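Local coordinates for minor capsid protein (Cafeteriavirus-dependent mavirus, PDB 6G42), which probably forms the pentameric penton of the virophage capsid, built on a single jelly-roll fold, at residues C[72-77]-C[157-162]; C[87-92]-C[114-119]. All coordinates share one frame; numbering follows the deposited sequence.

Interaction 1: residues C[72-77]-C[157-162]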
# COMPACT_ATOMS: atom_id res chain seq x y z
N ASP C 72 -9.44 -8.81 33.13
CA ASP C 72 -9.13 -9.22 34.50
C ASP C 72 -7.63 -9.46 34.64
O ASP C 72 -7.17 -10.61 34.66
CB ASP C 72 -9.91 -10.50 34.88
CG ASP C 72 -11.42 -10.30 34.85
OD1 ASP C 72 -11.91 -9.28 35.39
OD2 ASP C 72 -12.12 -11.18 34.30
N TYR C 73 -6.87 -8.38 34.75
CA TYR C 73 -5.41 -8.46 34.81
C TYR C 73 -4.93 -8.76 36.23
O TYR C 73 -5.57 -8.38 37.20
CB TYR C 73 -4.76 -7.17 34.29
CG TYR C 73 -4.99 -6.83 32.82
CD1 TYR C 73 -5.35 -7.81 31.88
CD2 TYR C 73 -4.80 -5.52 32.36
CE1 TYR C 73 -5.54 -7.48 30.54
CE2 TYR C 73 -5.00 -5.19 31.03
CZ TYR C 73 -5.37 -6.17 30.12
OH TYR C 73 -5.56 -5.85 28.80
N GLN C 74 -3.78 -9.44 36.31
CA GLN C 74 -3.07 -9.69 37.56
C GLN C 74 -1.57 -9.78 37.28
O GLN C 74 -1.15 -10.53 36.40
CB GLN C 74 -3.48 -11.02 38.20
CG GLN C 74 -4.90 -11.09 38.74
CD GLN C 74 -5.19 -12.39 39.47
OE1 GLN C 74 -4.28 -13.09 39.92
NE2 GLN C 74 -6.48 -12.72 39.60
N VAL C 75 -0.78 -9.02 38.04
CA VAL C 75 0.68 -9.17 38.04
C VAL C 75 1.13 -9.95 39.27
O VAL C 75 0.34 -10.18 40.19
CB VAL C 75 1.44 -7.83 37.94
CG1 VAL C 75 1.21 -7.19 36.58
CG2 VAL C 75 1.08 -6.86 39.07
N GLY C 76 2.39 -10.37 39.27
CA GLY C 76 2.97 -11.11 40.39
C GLY C 76 4.48 -11.11 40.35
O GLY C 76 5.09 -10.64 39.38
N ILE C 77 5.09 -11.62 41.42
CA ILE C 77 6.56 -11.72 41.51
C ILE C 77 6.96 -13.10 41.99
O ILE C 77 6.45 -13.60 43.00
CB ILE C 77 7.14 -10.63 42.43
CG1 ILE C 77 6.56 -9.27 42.04
CG2 ILE C 77 8.67 -10.63 42.35
CD1 ILE C 77 7.22 -8.07 42.65
N MET C 157 5.48 -11.81 36.76
CA MET C 157 4.44 -12.76 36.35
C MET C 157 3.26 -12.02 35.72
O MET C 157 2.84 -11.00 36.23
CB MET C 157 3.90 -13.54 37.55
CG MET C 157 4.89 -14.46 38.24
SD MET C 157 4.31 -14.93 39.88
CE MET C 157 2.80 -15.81 39.50
N PHE C 158 2.75 -12.56 34.61
CA PHE C 158 1.54 -12.08 33.95
C PHE C 158 0.53 -13.23 33.96
O PHE C 158 0.87 -14.35 33.58
CB PHE C 158 1.83 -11.74 32.47
CG PHE C 158 2.41 -10.36 32.22
CD1 PHE C 158 3.20 -9.69 33.17
CD2 PHE C 158 2.22 -9.75 30.99
CE1 PHE C 158 3.73 -8.44 32.90
CE2 PHE C 158 2.75 -8.50 30.71
CZ PHE C 158 3.51 -7.85 31.67
N ASN C 159 -0.71 -12.95 34.38
CA ASN C 159 -1.80 -13.94 34.26
C ASN C 159 -2.27 -14.04 32.80
O ASN C 159 -1.76 -13.32 31.94
CB ASN C 159 -2.95 -13.64 35.23
CG ASN C 159 -3.79 -12.45 34.81
OD1 ASN C 159 -3.32 -11.53 34.16
ND2 ASN C 159 -5.06 -12.45 35.23
N ASP C 160 -3.23 -14.91 32.53
CA ASP C 160 -3.60 -15.22 31.14
C ASP C 160 -4.22 -14.06 30.35
O ASP C 160 -4.05 -14.00 29.14
CB ASP C 160 -4.51 -16.45 31.07
CG ASP C 160 -4.54 -17.09 29.69
OD1 ASP C 160 -3.46 -17.25 29.08
OD2 ASP C 160 -5.65 -17.42 29.20
N ASP C 161 -4.94 -13.16 31.01
CA ASP C 161 -5.46 -11.96 30.33
C ASP C 161 -4.34 -10.98 29.96
O ASP C 161 -4.35 -10.42 28.87
CB ASP C 161 -6.55 -11.27 31.16
CG ASP C 161 -7.92 -11.95 31.03
OD1 ASP C 161 -7.98 -13.14 30.67
OD2 ASP C 161 -8.94 -11.28 31.30
N MET C 162 -3.38 -10.80 30.87
CA MET C 162 -2.17 -10.00 30.59
C MET C 162 -1.32 -10.64 29.49
O MET C 162 -0.90 -9.97 28.56
CB MET C 162 -1.33 -9.84 31.86
CG MET C 162 -1.91 -8.86 32.88
SD MET C 162 -1.52 -7.15 32.50
CE MET C 162 0.20 -7.08 32.99

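Interaction 2: residues C[87-92]-C[114-119]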
# COMPACT_ATOMS: atom_id res chain seq x y z
N GLY C 87 4.03 -12.85 45.71
CA GLY C 87 2.78 -12.08 45.78
C GLY C 87 2.07 -11.96 44.44
O GLY C 87 2.70 -12.08 43.39
N VAL C 88 0.76 -11.74 44.51
CA VAL C 88 -0.10 -11.52 43.34
C VAL C 88 -1.16 -10.48 43.70
O VAL C 88 -1.76 -10.55 44.78
CB VAL C 88 -0.79 -12.84 42.88
CG1 VAL C 88 -1.81 -12.59 41.79
CG2 VAL C 88 0.24 -13.84 42.38
N ARG C 89 -1.40 -9.53 42.79
CA ARG C 89 -2.42 -8.49 42.97
C ARG C 89 -3.15 -8.18 41.66
O ARG C 89 -2.57 -8.26 40.58
CB ARG C 89 -1.78 -7.21 43.51
CG ARG C 89 -2.78 -6.21 44.08
CD ARG C 89 -2.10 -4.99 44.68
NE ARG C 89 -1.23 -5.32 45.81
CZ ARG C 89 -0.52 -4.44 46.52
NH1 ARG C 89 -0.54 -3.14 46.23
NH2 ARG C 89 0.24 -4.88 47.52
N GLU C 90 -4.43 -7.83 41.78
CA GLU C 90 -5.23 -7.39 40.63
C GLU C 90 -4.87 -5.96 40.26
O GLU C 90 -4.63 -5.14 41.14
CB GLU C 90 -6.73 -7.45 40.93
CG GLU C 90 -7.26 -8.82 41.34
CD GLU C 90 -8.78 -8.89 41.44
OE1 GLU C 90 -9.47 -7.87 41.18
OE2 GLU C 90 -9.29 -9.98 41.78
N VAL C 91 -4.84 -5.67 38.97
CA VAL C 91 -4.62 -4.30 38.49
C VAL C 91 -5.93 -3.52 38.66
O VAL C 91 -6.98 -3.94 38.15
CB VAL C 91 -4.13 -4.26 37.02
CG1 VAL C 91 -3.88 -2.82 36.56
CG2 VAL C 91 -2.85 -5.07 36.87
N ASP C 92 -5.86 -2.40 39.38
CA ASP C 92 -7.02 -1.57 39.67
C ASP C 92 -6.99 -0.33 38.77
O ASP C 92 -6.06 0.47 38.84
CB ASP C 92 -7.01 -1.15 41.15
CG ASP C 92 -8.36 -0.61 41.64
OD1 ASP C 92 -9.26 -0.33 40.82
OD2 ASP C 92 -8.52 -0.45 42.87
N ASN C 114 1.83 -0.24 36.36
CA ASN C 114 3.05 0.11 37.10
C ASN C 114 2.83 0.29 38.60
O ASN C 114 3.59 -0.23 39.41
CB ASN C 114 3.67 1.38 36.52
CG ASN C 114 5.14 1.55 36.91
OD1 ASN C 114 5.87 0.57 37.02
ND2 ASN C 114 5.56 2.79 37.10
N GLU C 115 1.79 1.04 38.96
CA GLU C 115 1.45 1.29 40.37
C GLU C 115 1.02 0.02 41.12
O GLU C 115 1.31 -0.12 42.31
CB GLU C 115 0.36 2.37 40.48
CG GLU C 115 0.83 3.76 40.08
CD GLU C 115 -0.28 4.80 40.08
OE1 GLU C 115 -1.47 4.45 40.28
OE2 GLU C 115 0.03 5.99 39.87
N THR C 116 0.34 -0.88 40.42
CA THR C 116 0.03 -2.22 40.93
C THR C 116 1.32 -2.99 41.23
O THR C 116 1.44 -3.64 42.27
CB THR C 116 -0.79 -3.03 39.90
OG1 THR C 116 -1.90 -2.24 39.46
CG2 THR C 116 -1.31 -4.34 40.51
N LEU C 117 2.26 -2.92 40.30
CA LEU C 117 3.55 -3.58 40.42
C LEU C 117 4.43 -2.97 41.51
O LEU C 117 5.12 -3.69 42.24
CB LEU C 117 4.28 -3.54 39.07
CG LEU C 117 5.38 -4.57 38.82
CD1 LEU C 117 4.85 -6.00 38.83
CD2 LEU C 117 6.04 -4.28 37.49
N ALA C 118 4.39 -1.64 41.63
CA ALA C 118 5.12 -0.92 42.68
C ALA C 118 4.55 -1.21 44.07
O ALA C 118 5.30 -1.45 45.01
CB ALA C 118 5.09 0.58 42.41
N GLY C 119 3.23 -1.19 44.18
CA GLY C 119 2.53 -1.55 45.42
C GLY C 119 2.81 -2.96 45.92
O GLY C 119 2.87 -3.20 47.12

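Interaction 1: residues C[72-77]-C[157-162]
M157 pairs with G76 as an antiparallel hydrogen-bonded pair. M157 N donates to G76 O at 2.9 Å, and G76 N returns a weak bond to M157 O. M157 SD lies near the backbone N of I77. F158 faces V75 as the next, non-hydrogen-bonded pair. V75 and F158 share one face of the sheet, and M157 lies on the other.

At N159 the strand ends and a helix begins. N159 N still donates to Q74 O, at 3.2 Å. The side chain of N159 has CG between the backbone N and the carbonyl carbon (chi1 74°), and its amide works in both directions. ND2 gives a fairly straight, in-plane bond to D72 O at 2.9 Å. OD1 accepts weakly from Q74 N at 3.0 Å and, as the N-cap, from M162 N, also weakly. N159 thus joins the start of strand 74-79, and the loop just before it, to the first turn of helix 160-165.

D161 OD2 accepts from D72 N at 3.1 Å, on the anti side of the carboxylate. D161 OD1 bonds to Q294 of the second subunit. D161 CB lies at the edge of the Y73 ring. The carboxylates of D72 and D161 are near each other, which probably costs some energy.

M162 SD sits over one face of the Y73 ring, 3.9 Å from its centroid and 26° off the normal. This is a Met-aromatic contact. M162 CE lies over the centre of the F158 ring and touches V75 CG1 at 3.7 Å. The one methyl meets both side chains on this face.

Strand 74-79 lies between strands 84-90 and 154-158 in an antiparallel sheet. Helix 106-120 packs on the face carrying V75, where T116 and L117 touch V75 and I113 touches M162.

Interaction 2: residues C[87-92]-C[114-119]
G119 O receives the one hydrogen bond of this contact, from R89 NH2 at 3.1 Å. The bond is weak, with an angle of 121° at the hydrogen. R89 is extended as far as CD. The bend at chi3 (-62°) then places NE, and the guanidinium lies beside the G119 carbonyl.

T116 carries most of the packing from the helix. Its CG2 is in close contact with E90 O at 3.5 Å and meets V91 CG2 at 4.0 Å. The R89 CB lies at the margin of the same methyl. T116 OG1 is 3.5 Å from V91 CA and 3.6 Å from V91 CG1, but these are packing contacts. Its hydrogen bond goes to A112 O, one turn earlier in the helix. The V91 and T116 side chains cross at about a right angle.

Strand 87-90 and helix 114-119 run roughly antiparallel, their N-to-C directions 147° apart. Helix 106-120 thus lies against strand 84-90, an outermost strand of the sheet within this chain. T116 also reaches V75 on the neighbouring strand.

The contact is small and lies at the surface. T116 and R89 bury most of it. T116 keeps its hydroxyl satisfied within its own helix. The arginine lies by a carbonyl near the helix C-terminus, where its positive charge is probably favoured.

How the interactions relate
The centres of interactions 1 and 2 are 9 Å apart. Both reach the five-stranded antiparallel sheet that includes strands 74-79, 84-90 and 154-158. Along the chain, 72-77 comes first, then 87-92, 114-119 and finally 157-162, so interaction 2 falls between the two halves of interaction 1. Strands 74-79 and 84-90 are neighbours, joined by probable bonds of V75 N to R89 O (3.2 Å) and I77 N to G87 O (3.1 Å). Interaction 1 extends the sheet on one side of strand 74-79. Interaction 2 sets helix 106-120 against the edge strand 84-90. Together they place a helix and a second strand pairing around strand 74-79, about 22 to 25 Å from the centre of the chain.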